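Local coordinates for protein putative sulfatase yidJ (PDB 2QZU) that probably hydrolyses sulfate esters as a metal-dependent member of the sulfatase family, within the alkaline phosphatase superfamily, at residues D118-Q123 against M369-E374; R241-Y246 against I276-A281; M355-D360 against L397-Y402. All coordinates share one frame; numbering follows the deposited sequence.

Interaction 1: D118-Q123 against M369-E374; sequences DVLKDQ and MGFSKE
Q123 lies over the F371 ring, its CG 3.9 Å from the ring centroid and 23° off the normal, a CH-pi contact offset toward the rim on the CE1 side. The two side chains slide past each other in opposite directions. L120 crosses the phenyl at about a right angle and meets it obliquely, CD2 3.9 Å from F371 CD2, while the same methyl lies 4.4 Å from the SE of selenomethionine M369. V119 supplies the third apolar touch: its CG1, anti to the backbone N (chi1 172°), packs 3.5 Å from E374 CB. A water donates to E374 OE1 at 2.8 Å and takes a weak bond from Q123 NE2. K373 NZ meets E374 OE2 nearly along its C-O axis in a 3.0 Å salt bridge.

Farther out, L366 of helix 361-368 packs against V119 and L120. G370, with positive phi in a Schellman motif, ends that helix; F371 and, closing a 3-10 turn, E374 then point toward segment 118-123. Helix 361-368 and helix 116-122, which leads into strand 126-130, belong to the alkaline-phosphatase-like alpha/beta domain. The join is apolar around the buried V119, L120 and M369, with the Q123-F371 contact and the water bridge at the partly exposed side.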
loop_
_atom_site.group_PDB
_atom_site.type_symbol
_atom_site.label_atom_id
_atom_site.label_comp_id
_atom_site.label_asym_id
_atom_site.label_seq_id
_atom_site.Cartn_x
_atom_site.Cartn_y
_atom_site.Cartn_z
ATOM N N ASP A 118 32.276 -12.258 13.317
ATOM C CA ASP A 118 33.172 -12.028 14.458
ATOM C C ASP A 118 34.485 -12.753 14.192
ATOM O O ASP A 118 35.564 -12.259 14.522
ATOM C CB ASP A 118 32.572 -12.583 15.758
ATOM C CG ASP A 118 31.365 -11.794 16.240
ATOM O OD1 ASP A 118 31.503 -10.573 16.475
ATOM O OD2 ASP A 118 30.282 -12.401 16.397
ATOM N N VAL A 119 34.376 -13.940 13.606
ATOM C CA VAL A 119 35.542 -14.750 13.280
ATOM C C VAL A 119 36.413 -14.039 12.238
ATOM O O VAL A 119 37.621 -13.881 12.434
ATOM C CB VAL A 119 35.117 -16.137 12.745
ATOM C CG1 VAL A 119 36.332 -16.898 12.227
ATOM C CG2 VAL A 119 34.430 -16.931 13.854
ATOM N N LEU A 120 35.806 -13.604 11.139
ATOM C CA LEU A 120 36.565 -12.921 10.095
ATOM C C LEU A 120 37.188 -11.624 10.599
ATOM O O LEU A 120 38.297 -11.269 10.197
ATOM C CB LEU A 120 35.679 -12.653 8.876
ATOM C CG LEU A 120 35.263 -13.909 8.108
ATOM C CD1 LEU A 120 34.381 -13.518 6.931
ATOM C CD2 LEU A 120 36.503 -14.652 7.617
ATOM N N LYS A 121 36.481 -10.919 11.482
ATOM C CA LYS A 121 37.023 -9.685 12.032
ATOM C C LYS A 121 38.277 -10.036 12.829
ATOM O O LYS A 121 39.288 -9.337 12.754
ATOM C CB LYS A 121 36.024 -9.002 12.966
ATOM C CG LYS A 121 36.524 -7.646 13.460
ATOM C CD LYS A 121 35.751 -7.160 14.668
ATOM C CE LYS A 121 36.005 -5.681 14.918
ATOM N NZ LYS A 121 37.455 -5.375 15.058
ATOM N N ASP A 122 38.207 -11.118 13.598
ATOM C CA ASP A 122 39.353 -11.544 14.393
ATOM C C ASP A 122 40.512 -11.997 13.513
ATOM O O ASP A 122 41.671 -11.935 13.924
ATOM C CB ASP A 122 38.965 -12.673 15.354
ATOM C CG ASP A 122 38.156 -12.176 16.541
ATOM O OD1 ASP A 122 38.334 -11.003 16.931
ATOM O OD2 ASP A 122 37.357 -12.961 17.095
ATOM N N GLN A 123 40.205 -12.449 12.301
ATOM C CA GLN A 123 41.254 -12.893 11.397
ATOM C C GLN A 123 41.836 -11.748 10.570
ATOM O O GLN A 123 42.539 -11.984 9.589
ATOM C CB GLN A 123 40.743 -14.005 10.477
ATOM C CG GLN A 123 40.267 -15.253 11.217
ATOM C CD GLN A 123 41.289 -15.787 12.209
ATOM O OE1 GLN A 123 42.455 -15.979 11.875
ATOM N NE2 GLN A 123 40.847 -16.039 13.436
HETATM N N MSE A 369 37.340 -20.642 3.058
HETATM C CA MSE A 369 38.244 -19.504 3.179
HETATM C C MSE A 369 39.551 -19.784 3.908
HETATM O O MSE A 369 40.429 -18.923 3.948
HETATM C CB MSE A 369 37.508 -18.347 3.854
HETATM C CG MSE A 369 36.394 -17.782 2.994
HETATM SE SE MSE A 369 35.192 -16.603 3.920
HETATM C CE MSE A 369 33.750 -16.657 2.632
ATOM N N GLY A 370 39.672 -20.981 4.476
ATOM C CA GLY A 370 40.882 -21.346 5.192
ATOM C C GLY A 370 40.799 -21.173 6.698
ATOM O O GLY A 370 41.825 -21.165 7.383
ATOM N N PHE A 371 39.583 -21.051 7.227
ATOM C CA PHE A 371 39.403 -20.859 8.663
ATOM C C PHE A 371 38.560 -21.954 9.319
ATOM O O PHE A 371 37.782 -21.689 10.236
ATOM C CB PHE A 371 38.769 -19.487 8.920
ATOM C CG PHE A 371 39.599 -18.333 8.416
ATOM C CD1 PHE A 371 40.873 -18.102 8.926
ATOM C CD2 PHE A 371 39.120 -17.500 7.411
ATOM C CE1 PHE A 371 41.661 -17.053 8.442
ATOM C CE2 PHE A 371 39.899 -16.449 6.919
ATOM C CZ PHE A 371 41.172 -16.227 7.435
ATOM N N SER A 372 38.724 -23.187 8.853
ATOM C CA SER A 372 37.978 -24.313 9.400
ATOM C C SER A 372 38.173 -24.455 10.916
ATOM O O SER A 372 37.222 -24.742 11.648
ATOM C CB SER A 372 38.406 -25.603 8.693
ATOM O OG SER A 372 37.608 -26.702 9.097
ATOM N N LYS A 373 39.397 -24.241 11.389
ATOM C CA LYS A 373 39.691 -24.368 12.817
ATOM C C LYS A 373 39.004 -23.303 13.672
ATOM O O LYS A 373 38.912 -23.450 14.894
ATOM C CB LYS A 373 41.207 -24.308 13.053
ATOM C CG LYS A 373 41.814 -22.929 12.839
ATOM C CD LYS A 373 43.336 -22.976 12.748
ATOM C CE LYS A 373 43.997 -23.124 14.106
ATOM N NZ LYS A 373 43.782 -21.916 14.952
ATOM N N GLU A 374 38.519 -22.238 13.035
ATOM C CA GLU A 374 37.862 -21.150 13.756
ATOM C C GLU A 374 36.353 -21.312 13.923
ATOM O O GLU A 374 35.713 -20.481 14.564
ATOM C CB GLU A 374 38.136 -19.804 13.069
ATOM C CG GLU A 374 39.608 -19.471 12.859
ATOM C CD GLU A 374 40.414 -19.515 14.142
ATOM O OE1 GLU A 374 39.968 -18.928 15.152
ATOM O OE2 GLU A 374 41.499 -20.132 14.137
HETATM O O HOH W 1 38.578 -16.494 15.466
#

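Interaction 2: R241-Y246 against I276-A281; sequences RYKEIY and IRNYYA
The Y246 ring is covered on both faces. Y280 CB sits over the centre of one, 3.6 Å from the centroid and 14° off the normal, a CH-pi contact; on the opposite face CG2 of the adjacent I245 lies toward the rim. The rings of Y246 and Y280 meet obliquely, centroids 5.6 Å apart and planes at 48°, while A281 N approaches Y246 CE2 from an oblique direction. A second flat group, the R277 guanidinium, has the carbonyl oxygen of Y246 over one face, 3.3 Å from R277 NE, at an angle too poor for a hydrogen bond; R277 NH2 bonds instead to L249 O.

A281 brings the backbones close. A281 CB lies 4.1 Å from Y242 CB, and A281 O comes within 3.4 Å of the same Y242 carbon. K243, extended beyond CG, crosses N278 obliquely, its CG 3.5 Å from N278 ND2. K243 NZ donates to a water at 2.7 Å and also bonds to E236 O. K243 packs on Q123 and N278 on D122 of the second subunit.

Y242 OH bonds to E288 OE2 and Y246 OH to T284 OG1, both farther along helix 267-299. Y246 OH to K52 N and Y280 OH to E49 lead to other parts of the fold. Between 241-246 and 276-281 contact thus rests on one face of the Y246 ring, alkyl carbons and A281, while tyrosine hydroxyls extend the join along the same helix. The water joins K243 NZ to N278 OD1, two residues that also pack on the second subunit.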
loop_
_atom_site.group_PDB
_atom_site.type_symbol
_atom_site.label_atom_id
_atom_site.label_comp_id
_atom_site.label_asym_id
_atom_site.label_seq_id
_atom_site.Cartn_x
_atom_site.Cartn_y
_atom_site.Cartn_z
ATOM N N ARG A 241 11.160 1.650 -15.335
ATOM C CA ARG A 241 11.889 0.992 -16.414
ATOM C C ARG A 241 11.920 -0.527 -16.258
ATOM O O ARG A 241 11.954 -1.257 -17.248
ATOM C CB ARG A 241 13.311 1.559 -16.541
ATOM C CG ARG A 241 14.181 1.478 -15.296
ATOM C CD ARG A 241 15.539 2.117 -15.578
ATOM N NE ARG A 241 16.487 1.990 -14.473
ATOM C CZ ARG A 241 16.433 2.692 -13.344
ATOM N NH1 ARG A 241 15.469 3.584 -13.157
ATOM N NH2 ARG A 241 17.354 2.513 -12.407
ATOM N N TYR A 242 11.897 -1.013 -15.022
ATOM C CA TYR A 242 11.895 -2.454 -14.806
ATOM C C TYR A 242 10.497 -3.030 -15.033
ATOM O O TYR A 242 10.350 -4.174 -15.467
ATOM C CB TYR A 242 12.406 -2.772 -13.399
ATOM C CG TYR A 242 13.819 -2.282 -13.193
ATOM C CD1 TYR A 242 14.865 -2.764 -13.984
ATOM C CD2 TYR A 242 14.108 -1.308 -12.245
ATOM C CE1 TYR A 242 16.157 -2.285 -13.836
ATOM C CE2 TYR A 242 15.398 -0.821 -12.087
ATOM C CZ TYR A 242 16.417 -1.317 -12.887
ATOM O OH TYR A 242 17.693 -0.842 -12.728
ATOM N N LYS A 243 9.470 -2.233 -14.759
ATOM C CA LYS A 243 8.098 -2.680 -14.968
ATOM C C LYS A 243 7.805 -2.781 -16.465
ATOM O O LYS A 243 7.108 -3.695 -16.910
ATOM C CB LYS A 243 7.101 -1.710 -14.314
ATOM C CG LYS A 243 7.155 -1.660 -12.792
ATOM C CD LYS A 243 6.050 -0.754 -12.241
ATOM C CE LYS A 243 6.074 -0.671 -10.725
ATOM N NZ LYS A 243 4.966 0.186 -10.204
ATOM N N GLU A 244 8.349 -1.840 -17.236
ATOM C CA GLU A 244 8.152 -1.806 -18.686
ATOM C C GLU A 244 8.571 -3.109 -19.357
ATOM O O GLU A 244 8.004 -3.503 -20.373
ATOM C CB GLU A 244 8.955 -0.659 -19.312
ATOM C CG GLU A 244 8.113 0.466 -19.888
ATOM C CD GLU A 244 7.993 1.651 -18.948
ATOM O OE1 GLU A 244 9.033 2.277 -18.648
ATOM O OE2 GLU A 244 6.862 1.957 -18.513
ATOM N N ILE A 245 9.575 -3.765 -18.790
ATOM C CA ILE A 245 10.081 -5.014 -19.340
ATOM C C ILE A 245 9.035 -6.127 -19.344
ATOM O O ILE A 245 9.074 -7.015 -20.195
ATOM C CB ILE A 245 11.330 -5.480 -18.550
ATOM C CG1 ILE A 245 12.461 -4.463 -18.735
ATOM C CG2 ILE A 245 11.776 -6.865 -19.018
ATOM C CD1 ILE A 245 13.665 -4.716 -17.853
ATOM N N TYR A 246 8.093 -6.068 -18.407
ATOM C CA TYR A 246 7.058 -7.093 -18.301
ATOM C C TYR A 246 5.650 -6.621 -18.665
ATOM O O TYR A 246 4.666 -7.294 -18.350
ATOM C CB TYR A 246 7.068 -7.661 -16.880
ATOM C CG TYR A 246 8.389 -8.307 -16.531
ATOM C CD1 TYR A 246 8.694 -9.591 -16.977
ATOM C CD2 TYR A 246 9.360 -7.609 -15.811
ATOM C CE1 TYR A 246 9.935 -10.169 -16.721
ATOM C CE2 TYR A 246 10.611 -8.175 -15.548
ATOM C CZ TYR A 246 10.887 -9.455 -16.010
ATOM O OH TYR A 246 12.115 -10.020 -15.775
ATOM N N ILE A 276 2.650 -10.954 -9.939
ATOM C CA ILE A 276 3.800 -11.596 -10.567
ATOM C C ILE A 276 4.633 -10.671 -11.459
ATOM O O ILE A 276 5.864 -10.772 -11.476
ATOM C CB ILE A 276 3.373 -12.868 -11.359
ATOM C CG1 ILE A 276 4.614 -13.671 -11.767
ATOM C CG2 ILE A 276 2.552 -12.485 -12.578
ATOM C CD1 ILE A 276 5.419 -14.207 -10.595
ATOM N N ARG A 277 3.983 -9.760 -12.183
ATOM C CA ARG A 277 4.713 -8.835 -13.052
ATOM C C ARG A 277 5.670 -7.944 -12.272
ATOM O O ARG A 277 6.835 -7.787 -12.653
ATOM C CB ARG A 277 3.750 -7.938 -13.840
ATOM C CG ARG A 277 3.118 -8.604 -15.045
ATOM C CD ARG A 277 2.379 -7.592 -15.920
ATOM N NE ARG A 277 1.740 -8.243 -17.059
ATOM C CZ ARG A 277 1.047 -7.606 -17.997
ATOM N NH1 ARG A 277 0.899 -6.290 -17.938
ATOM N NH2 ARG A 277 0.500 -8.290 -18.993
ATOM N N ASN A 278 5.179 -7.352 -11.188
ATOM C CA ASN A 278 6.016 -6.471 -10.386
ATOM C C ASN A 278 7.072 -7.253 -9.618
ATOM O O ASN A 278 8.141 -6.724 -9.324
ATOM C CB ASN A 278 5.154 -5.624 -9.447
ATOM C CG ASN A 278 4.514 -4.441 -10.162
ATOM O OD1 ASN A 278 3.518 -3.881 -9.703
ATOM N ND2 ASN A 278 5.099 -4.050 -11.288
ATOM N N TYR A 279 6.778 -8.513 -9.305
ATOM C CA TYR A 279 7.754 -9.350 -8.607
ATOM C C TYR A 279 8.942 -9.541 -9.555
ATOM O O TYR A 279 10.103 -9.383 -9.160
ATOM C CB TYR A 279 7.150 -10.712 -8.254
ATOM C CG TYR A 279 8.069 -11.606 -7.443
ATOM C CD1 TYR A 279 8.459 -11.255 -6.147
ATOM C CD2 TYR A 279 8.540 -12.808 -7.968
ATOM C CE1 TYR A 279 9.297 -12.087 -5.392
ATOM C CE2 TYR A 279 9.378 -13.645 -7.226
ATOM C CZ TYR A 279 9.749 -13.279 -5.940
ATOM O OH TYR A 279 10.564 -14.115 -5.208
ATOM N N TYR A 280 8.653 -9.863 -10.815
ATOM C CA TYR A 280 9.726 -10.043 -11.789
ATOM C C TYR A 280 10.464 -8.725 -12.032
ATOM O O TYR A 280 11.680 -8.724 -12.215
ATOM C CB TYR A 280 9.185 -10.586 -13.121
ATOM C CG TYR A 280 8.760 -12.045 -13.109
ATOM C CD1 TYR A 280 9.196 -12.926 -12.117
ATOM C CD2 TYR A 280 7.949 -12.554 -14.129
ATOM C CE1 TYR A 280 8.834 -14.278 -12.143
ATOM C CE2 TYR A 280 7.586 -13.896 -14.165
ATOM C CZ TYR A 280 8.031 -14.750 -13.171
ATOM O OH TYR A 280 7.674 -16.073 -13.217
ATOM N N ALA A 281 9.734 -7.609 -12.027
ATOM C CA ALA A 281 10.347 -6.297 -12.239
ATOM C C ALA A 281 11.382 -6.041 -11.147
ATOM O O ALA A 281 12.492 -5.583 -11.427
ATOM C CB ALA A 281 9.276 -5.188 -12.224
HETATM O O HOH W 2 2.725 -1.187 -10.964
#

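Interaction 3: M355-D360 against L397-Y402; sequences MIAFAD and LVQPYY
Q399 and D360 reach toward each other tip to tip, with amide and carboxylate planes 30° apart, and Q399 and M355 slide past each other in opposite directions. Q399 begins with CG anti to its own carbonyl carbon and then bends at chi2 (-75°), which turns CD away from an extended course. Q399 NE2 donates to M355 O at 2.9 Å, with an N-H...O angle of 158° and the donor in the carbonyl plane. Q399 NE2 also donates to D360 OD2 at 2.8 Å, using the syn lone pair of that oxygen, although the acceptor is tilted from the amide plane.

D360 OD2 is gripped a second time, by A357 N at 2.9 Å from above the carboxylate plane. The remaining oxygens of the pair both accept from the same water, D360 OD1 at 2.6 Å and Q399 OE1 at 2.7 Å. D360 OD1 also accepts from F382 N. Four donors are consistent with an ionised D360 and would lower the cost of burying it.

Apolar atoms line part of this network. The SE of selenomethionine M355 lies 3.6 Å from Q399 CG, A357 CB abuts the amide at 3.5 Å from Q399 NE2, and L397 CD2 packs 3.4 Å from M355 O.

Backbone bonds join Q399 to R417 of strand 412-417, and I356 and F358 to I70; F358 also packs on helix 76-85. Segment 355-360 runs from strand 349-352 to helix 361-368. The contact joins this loop, leaving the edge of the large mixed sheet, to the first strand, 399-404, of the four-stranded antiparallel sheet, the smaller C-terminal part of the fold, as in other sulfatases.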
loop_
_atom_site.group_PDB
_atom_site.type_symbol
_atom_site.label_atom_id
_atom_site.label_comp_id
_atom_site.label_asym_id
_atom_site.label_seq_id
_atom_site.Cartn_x
_atom_site.Cartn_y
_atom_site.Cartn_z
HETATM N N MSE A 355 21.956 -30.155 -1.904
HETATM C CA MSE A 355 20.891 -29.483 -1.160
HETATM C C MSE A 355 21.447 -28.608 -0.040
HETATM O O MSE A 355 21.140 -28.808 1.138
HETATM C CB MSE A 355 19.912 -30.504 -0.572
HETATM C CG MSE A 355 18.561 -29.891 -0.232
HETATM SE SE MSE A 355 17.493 -30.974 0.945
HETATM C CE MSE A 355 17.364 -32.564 -0.164
ATOM N N ILE A 356 22.267 -27.635 -0.418
ATOM C CA ILE A 356 22.859 -26.722 0.546
ATOM C C ILE A 356 21.772 -25.799 1.091
ATOM O O ILE A 356 20.832 -25.441 0.378
ATOM C CB ILE A 356 23.995 -25.890 -0.116
ATOM C CG1 ILE A 356 24.591 -24.906 0.891
ATOM C CG2 ILE A 356 23.466 -25.148 -1.336
ATOM C CD1 ILE A 356 25.874 -24.255 0.405
ATOM N N ALA A 357 21.886 -25.433 2.363
ATOM C CA ALA A 357 20.900 -24.555 2.976
ATOM C C ALA A 357 21.509 -23.207 3.314
ATOM O O ALA A 357 22.717 -23.085 3.524
ATOM C CB ALA A 357 20.335 -25.194 4.243
ATOM N N PHE A 358 20.651 -22.199 3.372
ATOM C CA PHE A 358 21.051 -20.837 3.706
ATOM C C PHE A 358 21.930 -20.841 4.961
ATOM O O PHE A 358 22.965 -20.176 5.004
ATOM C CB PHE A 358 19.782 -20.005 3.940
ATOM C CG PHE A 358 20.021 -18.533 4.150
ATOM C CD1 PHE A 358 20.578 -17.745 3.144
ATOM C CD2 PHE A 358 19.606 -17.917 5.331
ATOM C CE1 PHE A 358 20.713 -16.365 3.312
ATOM C CE2 PHE A 358 19.734 -16.541 5.510
ATOM C CZ PHE A 358 20.287 -15.762 4.496
ATOM N N ALA A 359 21.528 -21.618 5.964
ATOM C CA ALA A 359 22.251 -21.682 7.235
ATOM C C ALA A 359 23.574 -22.448 7.228
ATOM O O ALA A 359 24.330 -22.386 8.195
ATOM C CB ALA A 359 21.337 -22.254 8.314
ATOM N N ASP A 360 23.853 -23.176 6.154
ATOM C CA ASP A 360 25.102 -23.927 6.068
ATOM C C ASP A 360 26.265 -23.047 5.632
ATOM O O ASP A 360 27.421 -23.471 5.687
ATOM C CB ASP A 360 24.972 -25.088 5.076
ATOM C CG ASP A 360 23.907 -26.082 5.481
ATOM O OD1 ASP A 360 23.714 -26.285 6.704
ATOM O OD2 ASP A 360 23.275 -26.673 4.577
ATOM N N LEU A 397 22.383 -36.196 1.978
ATOM C CA LEU A 397 22.048 -34.926 2.611
ATOM C C LEU A 397 20.546 -34.693 2.704
ATOM O O LEU A 397 19.822 -34.752 1.707
ATOM C CB LEU A 397 22.713 -33.767 1.860
ATOM C CG LEU A 397 22.521 -32.346 2.403
ATOM C CD1 LEU A 397 22.959 -32.253 3.861
ATOM C CD2 LEU A 397 23.329 -31.390 1.542
ATOM N N VAL A 398 20.094 -34.439 3.926
ATOM C CA VAL A 398 18.694 -34.166 4.209
ATOM C C VAL A 398 18.676 -32.910 5.072
ATOM O O VAL A 398 19.435 -32.804 6.041
ATOM C CB VAL A 398 18.041 -35.338 4.977
ATOM C CG1 VAL A 398 16.623 -34.972 5.386
ATOM C CG2 VAL A 398 18.038 -36.589 4.103
ATOM N N GLN A 399 17.824 -31.957 4.711
ATOM C CA GLN A 399 17.727 -30.701 5.446
ATOM C C GLN A 399 16.445 -30.632 6.263
ATOM O O GLN A 399 15.409 -31.165 5.861
ATOM C CB GLN A 399 17.773 -29.516 4.476
ATOM C CG GLN A 399 19.091 -29.349 3.730
ATOM C CD GLN A 399 20.198 -28.779 4.599
ATOM O OE1 GLN A 399 20.002 -28.515 5.786
ATOM N NE2 GLN A 399 21.371 -28.581 4.005
ATOM N N PRO A 400 16.496 -29.962 7.423
ATOM C CA PRO A 400 15.324 -29.828 8.291
ATOM C C PRO A 400 14.378 -28.702 7.869
ATOM O O PRO A 400 14.711 -27.882 7.012
ATOM C CB PRO A 400 15.950 -29.546 9.650
ATOM C CG PRO A 400 17.135 -28.695 9.277
ATOM C CD PRO A 400 17.706 -29.435 8.087
ATOM N N TYR A 401 13.189 -28.695 8.467
ATOM C CA TYR A 401 12.192 -27.652 8.239
ATOM C C TYR A 401 11.728 -27.203 9.619
ATOM O O TYR A 401 11.556 -28.031 10.514
ATOM C CB TYR A 401 10.977 -28.157 7.461
ATOM C CG TYR A 401 9.830 -27.167 7.518
ATOM C CD1 TYR A 401 9.918 -25.932 6.874
ATOM C CD2 TYR A 401 8.697 -27.426 8.286
ATOM C CE1 TYR A 401 8.910 -24.976 7.001
ATOM C CE2 TYR A 401 7.684 -26.476 8.423
ATOM C CZ TYR A 401 7.798 -25.255 7.779
ATOM O OH TYR A 401 6.808 -24.304 7.920
ATOM N N TYR A 402 11.502 -25.905 9.788
ATOM C CA TYR A 402 11.079 -25.380 11.082
ATOM C C TYR A 402 9.986 -24.325 11.076
ATOM O O TYR A 402 9.864 -23.525 10.151
ATOM C CB TYR A 402 12.257 -24.705 11.803
ATOM C CG TYR A 402 13.388 -25.598 12.209
ATOM C CD1 TYR A 402 13.368 -26.264 13.437
ATOM C CD2 TYR A 402 14.482 -25.788 11.367
ATOM C CE1 TYR A 402 14.413 -27.095 13.812
ATOM C CE2 TYR A 402 15.530 -26.619 11.733
ATOM C CZ TYR A 402 15.486 -27.270 12.955
ATOM O OH TYR A 402 16.505 -28.117 13.314
HETATM O O HOH W 3 21.350 -26.835 7.486
#

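In the fold
Helix 361-368 ties interactions 1 and 3 together: segment 355-360 leads into it and segment 369-374 leaves it, their nearest atoms about 10 Å apart. Interaction 3 is the buried member, about 12 Å from the chain centre, and the one with direct hydrogen bonds across its segments. Interactions 1 and 2 are partly buried, over 20 Å out on opposite sides of the centre, with centres about 40 Å apart; both rely on CH-pi and alkyl contacts, with water joining polar groups at the margin. Interaction 2, on different helices, also borders the second subunit, where its K243 and N278 meet Q123 and D122 respectively, residues of segment 118-123 in the other chain.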